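Side-chain contacts in C.Elegans p53 tumor suppressor-like transcription factor (Caenorhabditis elegans, PDB 1T4W), which activates transcription by binding the same DNA consensus sequence as p53 and promotes apoptosis in response to DNA damage and other stress: residues 110-113 with 117-120; 73-78 with 156-161. All blocks are in the same frame, centred on the assembly; numbering follows the deposited sequence.

Both contacts belong to the p53-like DNA-binding domain and reach the same mixed beta sheet, their centres about 12 Å apart. Contact 1 is the hairpin of strands 109-113 and 119-123 at one margin of that sheet, where 109-113 is one of the two outermost strands. Contact 2 lies further in, where the loop after helix 71-74 is laid against strand 152-160; strand 57-65 runs between this strand and 119-123. Along the chain, the hairpin is nested within the long excursion that contact 2 closes. The two touch lightly, G117 against P78, so the hairpin turn and the loop are neighbours on the sheet scaffold.

Contact 1. Residues 110-113 with 117-120; sequences FSYS and GSTF
The F120 ring receives Y112 on one face and F110 at its edge. CD2 of Y112 sits over the centre of the F120 ring, 3.4 Å above its plane. The pair is edge-to-face, with the planes at 57°. CD1 of F110 comes in near the plane of the same ring, 3.8 Å from F120 CD2; the two side chains run side by side, with their ring planes oblique. The Y112 ring in turn carries S118 OG at its edge. With CG anti to the backbone N (chi1 177°), Y112 reaches diagonally across the hairpin to S118, and its OH and S118 OG form a 2.6 Å hydrogen bond in which either may be the donor. S118 OG is also bonded to S99 OG, so two hydroxyls grip it, while F101 adds another edge-to-face ring to F120.

Beneath the rings, Y112 and F120 form an antiparallel non-hydrogen-bonded pair. The next pair, S113 and T119, is hydrogen-bonded in both directions: T119 N to S113 O at 2.9 Å and S113 N to T119 O at 3.2 Å. On their face of the sheet, T119 turns OG1 back to G117 O at 2.8 Å, tying strand to turn, with the donor well above the carbonyl plane. The backbone of G117 adopts a conformation in which any side chain would collide with the carbonyl oxygen before it, so glycine suits the position.

An aromatic cluster on one face of an antiparallel beta hairpin thus lies at the edge of the p53-like domain's mixed sheet.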
loop_
_atom_site.group_PDB
_atom_site.type_symbol
_atom_site.label_atom_id
_atom_site.label_comp_id
_atom_site.label_asym_id
_atom_site.label_seq_id
_atom_site.Cartn_x
_atom_site.Cartn_y
_atom_site.Cartn_z
ATOM N N PHE A 110 15.873 3.846 -0.053
ATOM C CA PHE A 110 14.717 4.435 -0.740
ATOM C C PHE A 110 14.854 5.944 -0.827
ATOM O O PHE A 110 15.665 6.538 -0.120
ATOM C CB PHE A 110 13.404 4.084 -0.008
ATOM C CG PHE A 110 13.311 4.661 1.384
ATOM C CD1 PHE A 110 12.806 5.951 1.593
ATOM C CD2 PHE A 110 13.740 3.918 2.485
ATOM C CE1 PHE A 110 12.727 6.495 2.889
ATOM C CE2 PHE A 110 13.668 4.444 3.778
ATOM C CZ PHE A 110 13.160 5.736 3.984
ATOM N N SER A 111 14.075 6.541 -1.725
ATOM C CA SER A 111 14.024 7.983 -1.923
ATOM C C SER A 111 12.537 8.318 -2.047
ATOM O O SER A 111 11.705 7.429 -2.210
ATOM C CB SER A 111 14.735 8.405 -3.209
ATOM O OG SER A 111 14.064 7.882 -4.350
ATOM N N TYR A 112 12.221 9.600 -1.999
ATOM C CA TYR A 112 10.850 10.055 -2.082
ATOM C C TYR A 112 10.695 11.210 -3.058
ATOM O O TYR A 112 11.622 11.990 -3.276
ATOM C CB TYR A 112 10.363 10.509 -0.695
ATOM C CG TYR A 112 8.952 11.080 -0.696
ATOM C CD1 TYR A 112 8.730 12.442 -0.882
ATOM C CD2 TYR A 112 7.837 10.239 -0.560
ATOM C CE1 TYR A 112 7.438 12.968 -0.936
ATOM C CE2 TYR A 112 6.544 10.747 -0.614
ATOM C CZ TYR A 112 6.354 12.118 -0.803
ATOM O OH TYR A 112 5.087 12.636 -0.864
ATOM N N SER A 113 9.511 11.283 -3.661
ATOM C CA SER A 113 9.147 12.360 -4.566
ATOM C C SER A 113 7.630 12.400 -4.685
ATOM O O SER A 113 6.958 11.371 -4.569
ATOM C CB SER A 113 9.728 12.159 -5.957
ATOM O OG SER A 113 9.183 13.150 -6.816
ATOM N N GLY A 117 2.912 12.136 -7.953
ATOM C CA GLY A 117 2.090 11.591 -6.892
ATOM C C GLY A 117 3.045 11.111 -5.812
ATOM O O GLY A 117 4.171 10.686 -6.110
ATOM N N SER A 118 2.607 11.188 -4.559
ATOM C CA SER A 118 3.410 10.768 -3.408
ATOM C C SER A 118 3.929 9.326 -3.626
ATOM O O SER A 118 3.171 8.361 -3.621
ATOM C CB SER A 118 2.560 10.862 -2.141
ATOM O OG SER A 118 3.346 10.680 -0.978
ATOM N N THR A 119 5.232 9.187 -3.808
ATOM C CA THR A 119 5.822 7.891 -4.096
ATOM C C THR A 119 7.147 7.647 -3.390
ATOM O O THR A 119 8.025 8.508 -3.408
ATOM C CB THR A 119 6.108 7.753 -5.620
ATOM O OG1 THR A 119 4.898 7.944 -6.358
ATOM C CG2 THR A 119 6.715 6.375 -5.947
ATOM N N PHE A 120 7.290 6.475 -2.778
ATOM C CA PHE A 120 8.555 6.109 -2.163
ATOM C C PHE A 120 9.147 5.125 -3.159
ATOM O O PHE A 120 8.474 4.182 -3.591
ATOM C CB PHE A 120 8.367 5.431 -0.803
ATOM C CG PHE A 120 8.119 6.402 0.332
ATOM C CD1 PHE A 120 6.838 6.890 0.591
ATOM C CD2 PHE A 120 9.175 6.866 1.101
ATOM C CE1 PHE A 120 6.620 7.841 1.605
ATOM C CE2 PHE A 120 8.972 7.817 2.116
ATOM C CZ PHE A 120 7.687 8.304 2.361
#

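Contact 2. Residues 73-78 with 156-161; sequences YAIRNP and AVFLDD
Apolar packing joins I75 to A156 and F158 on strand 152-160. The two branches of I75 divide the work: CG2 rests on A156 CB at 3.6 Å, while CG1 and CD1 run beside the far end of the phenyl ring, CG1 standing 3.7 Å from F158 CZ. That division follows from chi1 of 64°, which sets CG1 between the backbone N and the carbonyl carbon. I75 CB meets the ring at its edge, in plane. Shortened to an alanine, the residue would keep CB, but losing the outer carbons would probably open a gap beside A156 CB and the end of the F158 ring.

In the backbone, I75 O lies 3.3 Å from F158 CZ and is hydrogen-bonded to R61 NH2. I75 lies within a type I turn from A74 to N77, closed by N77 N to A74 O.

The charged R76 brings both CG and NE to 3.9 Å from F158 CE1, which lies over one guanidinium face, the planes 69° apart. I75 CD1 lies over a face of the guanidinium, offset toward its rim. NE forms a salt bridge with E166, NH1 with E72. Cohesion thus comes mainly from apolar packing of I75, with exposed R76 flanking the ring.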
loop_
_atom_site.group_PDB
_atom_site.type_symbol
_atom_site.label_atom_id
_atom_site.label_comp_id
_atom_site.label_asym_id
_atom_site.label_seq_id
_atom_site.Cartn_x
_atom_site.Cartn_y
_atom_site.Cartn_z
ATOM N N TYR A 73 -6.577 2.461 -13.419
ATOM C CA TYR A 73 -6.316 3.843 -13.791
ATOM C C TYR A 73 -5.780 4.631 -12.587
ATOM O O TYR A 73 -4.754 5.312 -12.666
ATOM C CB TYR A 73 -7.595 4.520 -14.326
ATOM C CG TYR A 73 -7.345 5.894 -14.878
ATOM C CD1 TYR A 73 -7.465 7.028 -14.074
ATOM C CD2 TYR A 73 -6.927 6.064 -16.208
ATOM C CE1 TYR A 73 -7.171 8.308 -14.581
ATOM C CE2 TYR A 73 -6.629 7.326 -16.717
ATOM C CZ TYR A 73 -6.752 8.441 -15.898
ATOM O OH TYR A 73 -6.430 9.679 -16.398
ATOM N N ALA A 74 -6.485 4.544 -11.466
ATOM C CA ALA A 74 -6.110 5.314 -10.281
ATOM C C ALA A 74 -4.673 5.132 -9.805
ATOM O O ALA A 74 -3.987 6.109 -9.490
ATOM C CB ALA A 74 -7.076 5.000 -9.128
ATOM N N ILE A 75 -4.199 3.892 -9.774
ATOM C CA ILE A 75 -2.850 3.665 -9.272
ATOM C C ILE A 75 -1.748 4.257 -10.117
ATOM O O ILE A 75 -0.624 4.406 -9.641
ATOM C CB ILE A 75 -2.591 2.165 -9.045
ATOM C CG1 ILE A 75 -2.658 1.414 -10.376
ATOM C CG2 ILE A 75 -3.598 1.627 -7.993
ATOM C CD1 ILE A 75 -2.393 -0.086 -10.228
ATOM N N ARG A 76 -2.059 4.603 -11.367
ATOM C CA ARG A 76 -1.051 5.197 -12.231
ATOM C C ARG A 76 -1.340 6.689 -12.525
ATOM O O ARG A 76 -0.623 7.338 -13.271
ATOM C CB ARG A 76 -0.942 4.383 -13.528
ATOM C CG ARG A 76 -0.432 2.936 -13.328
ATOM C CD ARG A 76 -0.377 2.158 -14.655
ATOM N NE ARG A 76 -0.032 0.753 -14.414
ATOM C CZ ARG A 76 -0.931 -0.202 -14.203
ATOM N NH1 ARG A 76 -2.225 0.094 -14.226
ATOM N NH2 ARG A 76 -0.547 -1.442 -13.902
ATOM N N ASN A 77 -2.395 7.214 -11.919
ATOM C CA ASN A 77 -2.794 8.622 -12.077
ATOM C C ASN A 77 -2.041 9.449 -11.036
ATOM O O ASN A 77 -2.240 9.270 -9.838
ATOM C CB ASN A 77 -4.305 8.726 -11.856
ATOM C CG ASN A 77 -4.803 10.164 -11.804
ATOM O OD1 ASN A 77 -4.074 11.086 -12.099
ATOM N ND2 ASN A 77 -6.059 10.342 -11.423
ATOM N N PRO A 78 -1.183 10.391 -11.473
ATOM C CA PRO A 78 -0.453 11.179 -10.476
ATOM C C PRO A 78 -1.304 12.061 -9.569
ATOM O O PRO A 78 -0.813 12.569 -8.563
ATOM C CB PRO A 78 0.535 11.981 -11.322
ATOM C CG PRO A 78 -0.183 12.163 -12.609
ATOM C CD PRO A 78 -0.846 10.816 -12.842
ATOM N N ALA A 156 -0.516 0.474 -3.606
ATOM C CA ALA A 156 -0.015 -0.119 -4.851
ATOM C C ALA A 156 1.498 -0.023 -4.991
ATOM O O ALA A 156 2.098 0.985 -4.597
ATOM C CB ALA A 156 -0.682 0.580 -6.073
ATOM N N VAL A 157 2.093 -1.077 -5.564
ATOM C CA VAL A 157 3.529 -1.141 -5.807
ATOM C C VAL A 157 3.800 -1.487 -7.273
ATOM O O VAL A 157 3.054 -2.237 -7.903
ATOM C CB VAL A 157 4.238 -2.185 -4.895
ATOM C CG1 VAL A 157 4.260 -1.669 -3.443
ATOM C CG2 VAL A 157 3.539 -3.515 -4.992
ATOM N N PHE A 158 4.892 -0.941 -7.790
ATOM C CA PHE A 158 5.284 -1.111 -9.188
ATOM C C PHE A 158 6.750 -1.471 -9.245
ATOM O O PHE A 158 7.579 -0.868 -8.538
ATOM C CB PHE A 158 5.076 0.208 -9.949
ATOM C CG PHE A 158 3.663 0.717 -9.896
ATOM C CD1 PHE A 158 2.722 0.305 -10.837
ATOM C CD2 PHE A 158 3.249 1.545 -8.857
ATOM C CE1 PHE A 158 1.364 0.708 -10.736
ATOM C CE2 PHE A 158 1.910 1.956 -8.745
ATOM C CZ PHE A 158 0.963 1.533 -9.683
ATOM N N LEU A 159 7.067 -2.469 -10.062
ATOM C CA LEU A 159 8.455 -2.847 -10.239
ATOM C C LEU A 159 8.852 -2.234 -11.579
ATOM O O LEU A 159 8.222 -2.531 -12.596
ATOM C CB LEU A 159 8.608 -4.372 -10.282
ATOM C CG LEU A 159 10.065 -4.860 -10.190
ATOM C CD1 LEU A 159 10.653 -4.498 -8.832
ATOM C CD2 LEU A 159 10.116 -6.363 -10.392
ATOM N N ASP A 160 9.859 -1.355 -11.573
ATOM C CA ASP A 160 10.323 -0.710 -12.808
ATOM C C ASP A 160 11.691 -1.217 -13.246
ATOM O O ASP A 160 12.537 -1.543 -12.404
ATOM C CB ASP A 160 10.497 0.790 -12.635
ATOM C CG ASP A 160 9.187 1.549 -12.467
ATOM O OD1 ASP A 160 8.089 1.037 -12.782
ATOM O OD2 ASP A 160 9.287 2.692 -12.005
ATOM N N ASP A 161 11.923 -1.244 -14.560
ATOM C CA ASP A 161 13.229 -1.649 -15.074
ATOM C C ASP A 161 14.150 -0.428 -15.031
ATOM O O ASP A 161 13.765 0.623 -14.513
ATOM C CB ASP A 161 13.122 -2.197 -16.503
ATOM C CG ASP A 161 12.703 -1.150 -17.518
ATOM O OD1 ASP A 161 12.697 0.062 -17.217
ATOM O OD2 ASP A 161 12.370 -1.562 -18.639
#